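Leucine aminopeptidase 2, chloroplastic (Streptomyces sp. BC16019, PDB 5LHJ) is a metalloaminopeptidase of the M17 family that takes part in bottromycin maturation and probably removes unsubstituted N-terminal amino acids from peptides. Local coordinates at residues A[138-143]-A[179-184]; A[256-261]-A[289-294]; A[383-388]-A[472-477]. All coordinates share one frame; numbering follows the deposited sequence.

Contact 1: A[138-143]-A[179-184]; sequences GLYRYD and LARDLV
Tyr140 meets both Arg181 and Asp182 of helix 164-185. The polar part is one hydrogen bond: the hydroxyl OH of Tyr140 donates to OD1 of Asp182 over 2.6 Å. It reaches the carboxylate on its anti side, 18° out of plane. Asn185 ND2 is a second partner of the same hydroxyl. A water bridges the segments as well, donating to Arg141 O at 2.8 Å and to Asp182 OD1.

The non-polar part is a CH-pi contact. Arg181 CD sits 3.8 Å from the centroid of the Tyr140 ring, almost straight above its face. The Tyr140 CG is anti to the backbone N (chi1 180°), which swings the ring across to the helix. The arginine runs past it in the opposite direction, its guanidinium tilted 76° to the ring and meeting Tyr140 CB edge-on, with NH1 3.4 Å from that atom. Its N-H groups bind Leu137 O, Glu476 O and Thr482 O. Tyr142 adds a ring edge, with CD1 3.5 Å from Asp182 OD1.

The contact joins the loop after helix 124-139 to helix 164-185, whose 179-184 part belongs to the catalytic region. Asp182 OD1 thus has two donors, phenol and water, which probably stabilise its negative charge.

Contact 2: A[256-261]-A[289-294]; sequences VGLVGK and AAVVAA
Val291 places its two methyls on different strand residues: CG1 is anti to the backbone N (chi1 170°), while CG2 is anti to the carbonyl carbon. Val291 CG1 packs 3.7 Å from CB of Leu258. Val291 CG2 lies over the backbone, 3.8 Å from CA of Gly260 and 4.1 Å from the carbonyl C of Val259. Leu258 has CG beside its backbone N (chi1 -57°), and its CB rather than its branched end does the touching.

Gly260 matters here because a CB would point at the helix and collide with Val291 CG2. This is a helix packed on a central strand of the catalytic sheet, the alpha/beta arrangement of the M17 peptidases. The axes of the short segments approach to 7.6 Å and run at 141°, nearer antiparallel than parallel. Replacing Val291 by an alanine would probably leave a gap over Gly260 and beside Leu258 CB.

Val291 also touches Leu311 of strand 306-316, while Val259 turns the other way, onto helix 345-358. Just past Gly260 comes Lys261, a ligand of the first manganese ion in a structure of this protein. In this chain no manganese is bound, and Lys261 NZ forms a salt bridge with Asp284 OD1.

Contact 3: A[383-388]-A[472-477]; sequences GTRTGA and GPYAEV
Tyr474 opens a type II' beta turn that ends at Val477, and the nearest CA atoms, those of Arg385 and Val477, are still 10.5 Å apart. The backbones stay apart, and the side chains of Arg385 and Tyr474 make the contact. The guanidinium of Arg385 lies flat on the Tyr474 ring as a cation-pi stack. Its CZ is 3.5 Å from the ring centroid, and the planes differ by 4°.

The overlap is broad. Arg385 NH2 is 3.5 Å from Tyr474 CD1, with NH1 over the CE2 side and NE over Tyr474 CZ. The arginine chain is extended from CG to NE, and CD rests 3.5 Å from Tyr474 OH. Val477 CB packs on the other face of the ring, offset toward the rim, and Gly472 O lies at the edge. A water accepts from Arg385 NH2 at 2.6 Å and donates to Gly472 O, a second link beside the stack.

The site is at the surface, far from the metal ligands. Nearby, Thr384 packs on Val379 of helix 377-382, and Glu476 rests on helix 90-102. Strand 386-390 pairs with 410-413 and 458-462, while Arg385 also packs on His419 of a second subunit.

How the contacts relate
From the N terminus, contact 1 comes first and closes a loop of 35 residues between the loop after helix 124-139 and the later part of helix 164-185. Contact 2 follows and closes a 27-residue loop between strand 255-263 and helix 286-301. Contact 3 closes the longest, 83 residues, from strand 386-390 to the loop before strand 480-481. The three are in series; none nests or crosses. Contacts 1 and 2 touch where Ala180 and Val184 pack on Ala289. Contacts 1 and 3 meet through Arg181 NH2 and Glu476 O. Contacts 2 and 3 do not touch, yet both reach the catalytic sheet. Helix 164-185, in contact 1, thus touches both other contacts.

Contact 1: A[138-143]-A[179-184]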
ATOM      1  N   GLY A 138      22.996  32.619  -7.742  1.00 19.09           N
ATOM      2  CA  GLY A 138      23.011  31.933  -9.038  1.00 20.18           C
ATOM      3  C   GLY A 138      24.312  31.227  -9.390  1.00 20.95           C
ATOM      4  O   GLY A 138      24.302  30.251 -10.164  1.00 21.70           O
ATOM      5  N   LEU A 139      25.422  31.702  -8.819  1.00 21.01           N
ATOM      6  CA  LEU A 139      26.736  31.072  -8.998  1.00 22.27           C
ATOM      7  C   LEU A 139      26.997  29.877  -8.091  1.00 21.71           C
ATOM      8  O   LEU A 139      27.945  29.120  -8.317  1.00 21.96           O
ATOM      9  CB  LEU A 139      27.853  32.073  -8.767  1.00 23.44           C
ATOM     10  CG  LEU A 139      28.157  32.990  -9.936  1.00 25.17           C
ATOM     11  CD1 LEU A 139      29.168  34.037  -9.486  1.00 26.02           C
ATOM     12  CD2 LEU A 139      28.665  32.186 -11.139  1.00 26.22           C
ATOM     13  N   TYR A 140      26.171  29.718  -7.069  1.00 20.51           N
ATOM     14  CA  TYR A 140      26.344  28.659  -6.092  1.00 19.88           C
ATOM     15  C   TYR A 140      26.492  27.273  -6.721  1.00 21.30           C
ATOM     16  O   TYR A 140      25.724  26.902  -7.597  1.00 21.04           O
ATOM     17  CB  TYR A 140      25.166  28.651  -5.111  1.00 18.73           C
ATOM     18  CG  TYR A 140      25.282  27.572  -4.069  1.00 17.57           C
ATOM     19  CD1 TYR A 140      26.098  27.750  -2.967  1.00 17.35           C
ATOM     20  CD2 TYR A 140      24.617  26.352  -4.214  1.00 17.40           C
ATOM     21  CE1 TYR A 140      26.242  26.757  -2.020  1.00 17.13           C
ATOM     22  CE2 TYR A 140      24.744  25.353  -3.271  1.00 17.17           C
ATOM     23  CZ  TYR A 140      25.574  25.559  -2.170  1.00 17.04           C
ATOM     24  OH  TYR A 140      25.722  24.586  -1.225  1.00 16.54           O
ATOM     25  N   ARG A 141      27.502  26.529  -6.269  1.00 23.04           N
ATOM     26  CA  ARG A 141      27.665  25.121  -6.632  1.00 25.59           C
ATOM     27  C   ARG A 141      28.139  24.370  -5.407  1.00 24.47           C
ATOM     28  O   ARG A 141      28.811  24.944  -4.541  1.00 23.71           O
ATOM     29  CB  ARG A 141      28.666  24.937  -7.793  1.00 29.71           C
ATOM     30  CG  ARG A 141      29.973  25.701  -7.614  1.00 33.46           C
ATOM     31  CD  ARG A 141      31.069  25.386  -8.643  1.00 38.30           C
ATOM     32  NE  ARG A 141      30.603  25.241 -10.034  1.00 42.42           N
ATOM     33  CZ  ARG A 141      31.400  25.264 -11.115  1.00 47.19           C
ATOM     34  NH1 ARG A 141      32.725  25.427 -11.012  1.00 49.12           N
ATOM     35  NH2 ARG A 141      30.868  25.117 -12.331  1.00 48.90           N
ATOM     36  N   TYR A 142      27.770  23.100  -5.322  1.00 23.55           N
ATOM     37  CA  TYR A 142      28.204  22.253  -4.225  1.00 23.57           C
ATOM     38  C   TYR A 142      28.896  21.033  -4.829  1.00 24.33           C
ATOM     39  O   TYR A 142      28.268  20.014  -5.077  1.00 24.31           O
ATOM     40  CB  TYR A 142      27.044  21.864  -3.314  1.00 23.21           C
ATOM     41  CG  TYR A 142      27.526  21.166  -2.055  1.00 23.21           C
ATOM     42  CD1 TYR A 142      28.083  21.895  -1.007  1.00 23.13           C
ATOM     43  CD2 TYR A 142      27.436  19.780  -1.919  1.00 23.27           C
ATOM     44  CE1 TYR A 142      28.540  21.263   0.143  1.00 23.47           C
ATOM     45  CE2 TYR A 142      27.878  19.141  -0.770  1.00 23.22           C
ATOM     46  CZ  TYR A 142      28.438  19.883   0.244  1.00 23.75           C
ATOM     47  OH  TYR A 142      28.893  19.259   1.375  1.00 25.14           O
ATOM     48  N   ASP A 143      30.198  21.172  -5.044  1.00 25.16           N
ATOM     49  CA  ASP A 143      31.024  20.164  -5.716  1.00 26.75           C
ATOM     50  C   ASP A 143      32.055  19.504  -4.813  1.00 26.49           C
ATOM     51  O   ASP A 143      32.910  18.765  -5.308  1.00 26.14           O
ATOM     52  CB  ASP A 143      31.736  20.818  -6.918  1.00 28.62           C
ATOM     53  CG  ASP A 143      30.790  21.148  -8.049  1.00 30.22           C
ATOM     54  OD1 ASP A 143      29.716  20.495  -8.189  1.00 32.35           O
ATOM     55  OD2 ASP A 143      31.131  22.070  -8.823  1.00 33.26           O
ATOM     56  N   LEU A 179      26.022  29.633   2.925  1.00 16.69           N
ATOM     57  CA  LEU A 179      26.506  28.889   4.092  1.00 16.65           C
ATOM     58  C   LEU A 179      25.436  27.867   4.525  1.00 15.88           C
ATOM     59  O   LEU A 179      25.729  26.690   4.745  1.00 15.46           O
ATOM     60  CB  LEU A 179      26.838  29.825   5.254  1.00 17.22           C
ATOM     61  CG  LEU A 179      27.093  29.205   6.625  1.00 17.60           C
ATOM     62  CD1 LEU A 179      28.247  28.211   6.553  1.00 18.22           C
ATOM     63  CD2 LEU A 179      27.365  30.303   7.640  1.00 18.08           C
ATOM     64  N   ALA A 180      24.197  28.332   4.645  1.00 15.17           N
ATOM     65  CA  ALA A 180      23.100  27.425   4.997  1.00 14.84           C
ATOM     66  C   ALA A 180      22.941  26.318   3.939  1.00 14.85           C
ATOM     67  O   ALA A 180      22.739  25.160   4.305  1.00 14.42           O
ATOM     68  CB  ALA A 180      21.802  28.176   5.199  1.00 14.67           C
ATOM     69  N   ARG A 181      23.038  26.672   2.651  1.00 14.95           N
ATOM     70  CA  ARG A 181      22.968  25.667   1.571  1.00 15.49           C
ATOM     71  C   ARG A 181      24.050  24.594   1.730  1.00 15.96           C
ATOM     72  O   ARG A 181      23.783  23.394   1.608  1.00 15.67           O
ATOM     73  CB  ARG A 181      23.102  26.312   0.189  1.00 15.64           C
ATOM     74  CG  ARG A 181      21.960  27.209  -0.215  1.00 15.50           C
ATOM     75  CD  ARG A 181      22.187  27.838  -1.579  1.00 15.82           C
ATOM     76  NE  ARG A 181      21.065  28.664  -2.024  1.00 15.84           N
ATOM     77  CZ  ARG A 181      21.022  29.324  -3.177  1.00 16.19           C
ATOM     78  NH1 ARG A 181      22.063  29.302  -4.013  1.00 16.53           N
ATOM     79  NH2 ARG A 181      19.934  30.017  -3.512  1.00 16.24           N
ATOM     80  N   ASP A 182      25.274  25.029   2.018  1.00 16.52           N
ATOM     81  CA  ASP A 182      26.381  24.092   2.232  1.00 17.22           C
ATOM     82  C   ASP A 182      26.111  23.136   3.402  1.00 17.08           C
ATOM     83  O   ASP A 182      26.369  21.928   3.302  1.00 17.43           O
ATOM     84  CB  ASP A 182      27.687  24.850   2.504  1.00 17.94           C
ATOM     85  CG  ASP A 182      28.292  25.491   1.268  1.00 18.78           C
ATOM     86  OD1 ASP A 182      27.877  25.220   0.109  1.00 18.46           O
ATOM     87  OD2 ASP A 182      29.257  26.282   1.485  1.00 19.79           O
ATOM     88  N   LEU A 183      25.590  23.662   4.512  1.00 16.64           N
ATOM     89  CA  LEU A 183      25.317  22.848   5.683  1.00 16.63           C
ATOM     90  C   LEU A 183      24.237  21.798   5.385  1.00 16.35           C
ATOM     91  O   LEU A 183      24.371  20.631   5.761  1.00 16.13           O
ATOM     92  CB  LEU A 183      24.905  23.723   6.875  1.00 16.76           C
ATOM     93  CG  LEU A 183      25.989  24.630   7.451  1.00 17.24           C
ATOM     94  CD1 LEU A 183      25.353  25.662   8.364  1.00 17.29           C
ATOM     95  CD2 LEU A 183      27.063  23.817   8.179  1.00 17.72           C
ATOM     96  N   VAL A 184      23.191  22.211   4.674  1.00 16.33           N
ATOM     97  CA  VAL A 184      22.097  21.292   4.322  1.00 16.42           C
ATOM     98  C   VAL A 184      22.577  20.232   3.335  1.00 16.76           C
ATOM     99  O   VAL A 184      22.278  19.044   3.512  1.00 17.00           O
ATOM    100  CB  VAL A 184      20.868  22.055   3.770  1.00 16.34           C
ATOM    101  CG1 VAL A 184      19.820  21.108   3.184  1.00 16.54           C
ATOM    102  CG2 VAL A 184      20.274  22.919   4.868  1.00 16.42           C
TER
HETATM  103  O   HOH W   1      29.719  25.349  -1.929  1.00 22.88           O

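Contact 2: A[256-261]-A[289-294]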
ATOM      1  N   VAL A 256      16.533  39.333  20.987  1.00 24.84           N
ATOM      2  CA  VAL A 256      15.757  38.351  20.223  1.00 23.16           C
ATOM      3  C   VAL A 256      16.404  36.970  20.359  1.00 22.08           C
ATOM      4  O   VAL A 256      17.621  36.824  20.194  1.00 21.46           O
ATOM      5  CB  VAL A 256      15.671  38.761  18.728  1.00 23.39           C
ATOM      6  CG1 VAL A 256      14.925  37.708  17.896  1.00 23.21           C
ATOM      7  CG2 VAL A 256      14.995  40.118  18.587  1.00 23.96           C
ATOM      8  N   GLY A 257      15.583  35.964  20.669  1.00 20.76           N
ATOM      9  CA  GLY A 257      16.001  34.566  20.700  1.00 20.08           C
ATOM     10  C   GLY A 257      15.568  33.860  19.428  1.00 19.37           C
ATOM     11  O   GLY A 257      14.411  33.974  19.046  1.00 19.46           O
ATOM     12  N   LEU A 258      16.497  33.164  18.769  1.00 18.49           N
ATOM     13  CA  LEU A 258      16.202  32.340  17.595  1.00 18.26           C
ATOM     14  C   LEU A 258      16.468  30.883  17.959  1.00 17.91           C
ATOM     15  O   LEU A 258      17.535  30.559  18.488  1.00 18.14           O
ATOM     16  CB  LEU A 258      17.093  32.709  16.398  1.00 18.07           C
ATOM     17  CG  LEU A 258      17.057  34.162  15.909  1.00 18.43           C
ATOM     18  CD1 LEU A 258      18.010  34.361  14.743  1.00 18.60           C
ATOM     19  CD2 LEU A 258      15.636  34.568  15.531  1.00 18.52           C
ATOM     20  N   VAL A 259      15.503  30.014  17.678  1.00 17.42           N
ATOM     21  CA  VAL A 259      15.617  28.596  17.979  1.00 17.38           C
ATOM     22  C   VAL A 259      15.580  27.845  16.654  1.00 17.46           C
ATOM     23  O   VAL A 259      14.617  27.991  15.908  1.00 17.74           O
ATOM     24  CB  VAL A 259      14.462  28.113  18.884  1.00 17.46           C
ATOM     25  CG1 VAL A 259      14.555  26.610  19.124  1.00 17.41           C
ATOM     26  CG2 VAL A 259      14.474  28.872  20.203  1.00 17.68           C
ATOM     27  N   GLY A 260      16.606  27.039  16.369  1.00 17.18           N
ATOM     28  CA  GLY A 260      16.689  26.312  15.096  1.00 16.99           C
ATOM     29  C   GLY A 260      16.812  24.810  15.262  1.00 17.15           C
ATOM     30  O   GLY A 260      17.733  24.345  15.936  1.00 17.29           O
ATOM     31  N   LYS A 261      15.904  24.052  14.643  1.00 16.66           N
ATOM     32  CA  LYS A 261      15.921  22.584  14.710  1.00 16.98           C
ATOM     33  C   LYS A 261      17.101  21.997  13.934  1.00 16.53           C
ATOM     34  O   LYS A 261      17.195  22.186  12.725  1.00 16.09           O
ATOM     35  CB  LYS A 261      14.606  21.993  14.168  1.00 17.58           C
ATOM     36  CG  LYS A 261      14.542  20.462  14.084  1.00 18.26           C
ATOM     37  CD  LYS A 261      13.360  19.992  13.228  1.00 19.20           C
ATOM     38  CE  LYS A 261      13.550  18.550  12.805  1.00 20.31           C
ATOM     39  NZ  LYS A 261      12.412  18.033  12.029  1.00 21.61           N
ATOM     40  N   ALA A 289      20.462  25.461  10.308  1.00 15.68           N
ATOM     41  CA  ALA A 289      21.299  26.081   9.282  1.00 15.81           C
ATOM     42  C   ALA A 289      20.912  27.542   9.039  1.00 15.83           C
ATOM     43  O   ALA A 289      21.790  28.407   8.912  1.00 15.87           O
ATOM     44  CB  ALA A 289      21.234  25.311   7.967  1.00 16.01           C
ATOM     45  N   ALA A 290      19.617  27.812   8.959  1.00 15.50           N
ATOM     46  CA  ALA A 290      19.127  29.166   8.711  1.00 15.77           C
ATOM     47  C   ALA A 290      19.466  30.109   9.869  1.00 15.96           C
ATOM     48  O   ALA A 290      19.903  31.253   9.647  1.00 16.19           O
ATOM     49  CB  ALA A 290      17.628  29.170   8.453  1.00 15.96           C
ATOM     50  N   VAL A 291      19.303  29.615  11.088  1.00 15.82           N
ATOM     51  CA  VAL A 291      19.590  30.397  12.290  1.00 16.34           C
ATOM     52  C   VAL A 291      21.083  30.700  12.407  1.00 16.65           C
ATOM     53  O   VAL A 291      21.467  31.859  12.652  1.00 16.97           O
ATOM     54  CB  VAL A 291      19.045  29.710  13.565  1.00 16.05           C
ATOM     55  CG1 VAL A 291      19.543  30.389  14.849  1.00 16.27           C
ATOM     56  CG2 VAL A 291      17.519  29.706  13.552  1.00 16.12           C
ATOM     57  N   VAL A 292      21.918  29.681  12.216  1.00 16.77           N
ATOM     58  CA  VAL A 292      23.374  29.873  12.278  1.00 16.99           C
ATOM     59  C   VAL A 292      23.822  30.903  11.232  1.00 17.26           C
ATOM     60  O   VAL A 292      24.596  31.823  11.535  1.00 17.35           O
ATOM     61  CB  VAL A 292      24.125  28.538  12.085  1.00 16.92           C
ATOM     62  CG1 VAL A 292      25.619  28.751  11.868  1.00 17.23           C
ATOM     63  CG2 VAL A 292      23.877  27.612  13.278  1.00 16.96           C
ATOM     64  N   ALA A 293      23.339  30.739  10.006  1.00 17.24           N
ATOM     65  CA  ALA A 293      23.732  31.610   8.915  1.00 17.63           C
ATOM     66  C   ALA A 293      23.294  33.061   9.162  1.00 18.12           C
ATOM     67  O   ALA A 293      24.100  33.986   8.960  1.00 18.53           O
ATOM     68  CB  ALA A 293      23.192  31.095   7.582  1.00 17.71           C
ATOM     69  N   ALA A 294      22.059  33.256   9.616  1.00 18.32           N
ATOM     70  CA  ALA A 294      21.574  34.602   9.954  1.00 19.13           C
ATOM     71  C   ALA A 294      22.463  35.242  11.026  1.00 19.66           C
ATOM     72  O   ALA A 294      22.871  36.406  10.875  1.00 19.95           O
ATOM     73  CB  ALA A 294      20.129  34.576  10.413  1.00 19.12           C
TER

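Contact 3: A[383-388]-A[472-477]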
ATOM      1  N   GLY A 383       2.046  23.669  -1.134  1.00 19.84           N
ATOM      2  CA  GLY A 383       3.027  23.406  -2.184  1.00 18.55           C
ATOM      3  C   GLY A 383       4.466  23.491  -1.713  1.00 17.78           C
ATOM      4  O   GLY A 383       4.754  23.834  -0.563  1.00 16.81           O
ATOM      5  N   THR A 384       5.381  23.202  -2.632  1.00 17.04           N
ATOM      6  CA  THR A 384       6.772  22.966  -2.255  1.00 17.33           C
ATOM      7  C   THR A 384       7.632  24.214  -2.045  1.00 17.09           C
ATOM      8  O   THR A 384       8.776  24.064  -1.601  1.00 17.45           O
ATOM      9  CB  THR A 384       7.456  22.076  -3.301  1.00 17.33           C
ATOM     10  OG1 THR A 384       7.435  22.743  -4.563  1.00 17.72           O
ATOM     11  CG2 THR A 384       6.753  20.745  -3.415  1.00 18.00           C
ATOM     12  N   ARG A 385       7.133  25.418  -2.370  1.00 17.07           N
ATOM     13  CA  ARG A 385       7.969  26.637  -2.336  1.00 17.55           C
ATOM     14  C   ARG A 385       7.531  27.701  -1.320  1.00 17.39           C
ATOM     15  O   ARG A 385       8.035  28.836  -1.343  1.00 17.56           O
ATOM     16  CB  ARG A 385       8.064  27.242  -3.734  1.00 18.26           C
ATOM     17  CG  ARG A 385       8.798  26.350  -4.727  1.00 19.16           C
ATOM     18  CD  ARG A 385       8.859  27.037  -6.075  1.00 20.14           C
ATOM     19  NE  ARG A 385       9.372  26.177  -7.133  1.00 21.34           N
ATOM     20  CZ  ARG A 385       9.464  26.548  -8.411  1.00 22.26           C
ATOM     21  NH1 ARG A 385       9.096  27.766  -8.796  1.00 22.93           N
ATOM     22  NH2 ARG A 385       9.917  25.692  -9.301  1.00 23.07           N
ATOM     23  N   THR A 386       6.622  27.334  -0.420  1.00 17.19           N
ATOM     24  CA  THR A 386       6.049  28.279   0.529  1.00 17.21           C
ATOM     25  C   THR A 386       6.155  27.745   1.946  1.00 17.13           C
ATOM     26  O   THR A 386       5.773  26.599   2.209  1.00 18.08           O
ATOM     27  CB  THR A 386       4.583  28.566   0.154  1.00 17.62           C
ATOM     28  OG1 THR A 386       4.553  29.170  -1.139  1.00 18.36           O
ATOM     29  CG2 THR A 386       3.929  29.504   1.142  1.00 17.90           C
ATOM     30  N   GLY A 387       6.673  28.561   2.864  1.00 16.71           N
ATOM     31  CA  GLY A 387       6.751  28.196   4.274  1.00 16.59           C
ATOM     32  C   GLY A 387       5.476  28.576   5.022  1.00 16.32           C
ATOM     33  O   GLY A 387       4.667  29.365   4.517  1.00 16.04           O
ATOM     34  N   ALA A 388       5.297  28.012   6.215  1.00 16.23           N
ATOM     35  CA  ALA A 388       4.157  28.331   7.083  1.00 16.15           C
ATOM     36  C   ALA A 388       4.631  29.187   8.256  1.00 16.55           C
ATOM     37  O   ALA A 388       5.679  28.884   8.870  1.00 16.82           O
ATOM     38  CB  ALA A 388       3.484  27.066   7.570  1.00 16.03           C
ATOM     39  N   GLY A 472      13.632  20.736 -10.188  1.00 35.34           N
ATOM     40  CA  GLY A 472      14.809  21.336 -10.826  1.00 33.68           C
ATOM     41  C   GLY A 472      15.198  22.721 -10.283  1.00 32.29           C
ATOM     42  O   GLY A 472      14.431  23.328  -9.522  1.00 30.82           O
ATOM     43  N   PRO A 473      16.388  23.215 -10.663  1.00 31.78           N
ATOM     44  CA  PRO A 473      16.756  24.587 -10.326  1.00 32.04           C
ATOM     45  C   PRO A 473      15.896  25.575 -11.086  1.00 32.43           C
ATOM     46  O   PRO A 473      15.428  25.273 -12.193  1.00 34.11           O
ATOM     47  CB  PRO A 473      18.208  24.702 -10.791  1.00 31.88           C
ATOM     48  CG  PRO A 473      18.365  23.650 -11.825  1.00 32.29           C
ATOM     49  CD  PRO A 473      17.454  22.539 -11.419  1.00 32.35           C
ATOM     50  N   TYR A 474      15.680  26.734 -10.492  1.00 30.29           N
ATOM     51  CA  TYR A 474      14.917  27.796 -11.151  1.00 29.64           C
ATOM     52  C   TYR A 474      15.320  29.120 -10.524  1.00 27.76           C
ATOM     53  O   TYR A 474      15.568  29.196  -9.311  1.00 27.03           O
ATOM     54  CB  TYR A 474      13.421  27.575 -10.953  1.00 29.40           C
ATOM     55  CG  TYR A 474      13.070  27.553  -9.502  1.00 28.70           C
ATOM     56  CD1 TYR A 474      13.257  26.401  -8.745  1.00 29.21           C
ATOM     57  CD2 TYR A 474      12.624  28.699  -8.852  1.00 28.99           C
ATOM     58  CE1 TYR A 474      12.993  26.383  -7.393  1.00 28.02           C
ATOM     59  CE2 TYR A 474      12.366  28.692  -7.501  1.00 27.81           C
ATOM     60  CZ  TYR A 474      12.542  27.520  -6.783  1.00 28.61           C
ATOM     61  OH  TYR A 474      12.279  27.493  -5.445  1.00 27.36           O
ATOM     62  N   ALA A 475      15.364  30.159 -11.345  1.00 26.50           N
ATOM     63  CA  ALA A 475      15.721  31.488 -10.877  1.00 24.71           C
ATOM     64  C   ALA A 475      17.024  31.389 -10.057  1.00 23.32           C
ATOM     65  O   ALA A 475      17.972  30.757 -10.511  1.00 23.35           O
ATOM     66  CB  ALA A 475      14.562  32.092 -10.109  1.00 24.34           C
ATOM     67  N   GLU A 476      17.065  31.952  -8.857  1.00 22.72           N
ATOM     68  CA  GLU A 476      18.293  31.964  -8.053  1.00 22.82           C
ATOM     69  C   GLU A 476      18.420  30.741  -7.124  1.00 21.77           C
ATOM     70  O   GLU A 476      19.319  30.713  -6.273  1.00 20.48           O
ATOM     71  CB  GLU A 476      18.394  33.273  -7.250  1.00 24.01           C
ATOM     72  CG  GLU A 476      17.484  33.415  -6.030  1.00 25.71           C
ATOM     73  CD  GLU A 476      16.058  33.812  -6.349  1.00 28.01           C
ATOM     74  OE1 GLU A 476      15.629  33.707  -7.516  1.00 29.72           O
ATOM     75  OE2 GLU A 476      15.354  34.228  -5.416  1.00 31.90           O
ATOM     76  N   VAL A 477      17.532  29.745  -7.289  1.00 20.75           N
ATOM     77  CA  VAL A 477      17.461  28.601  -6.377  1.00 20.36           C
ATOM     78  C   VAL A 477      17.955  27.309  -7.043  1.00 19.90           C
ATOM     79  O   VAL A 477      17.448  26.912  -8.107  1.00 20.47           O
ATOM     80  CB  VAL A 477      16.034  28.403  -5.837  1.00 20.64           C
ATOM     81  CG1 VAL A 477      16.016  27.312  -4.758  1.00 20.40           C
ATOM     82  CG2 VAL A 477      15.490  29.704  -5.272  1.00 20.82           C
TER
HETATM   83  O   HOH W   2      11.489  23.586  -8.970  1.00 40.84           O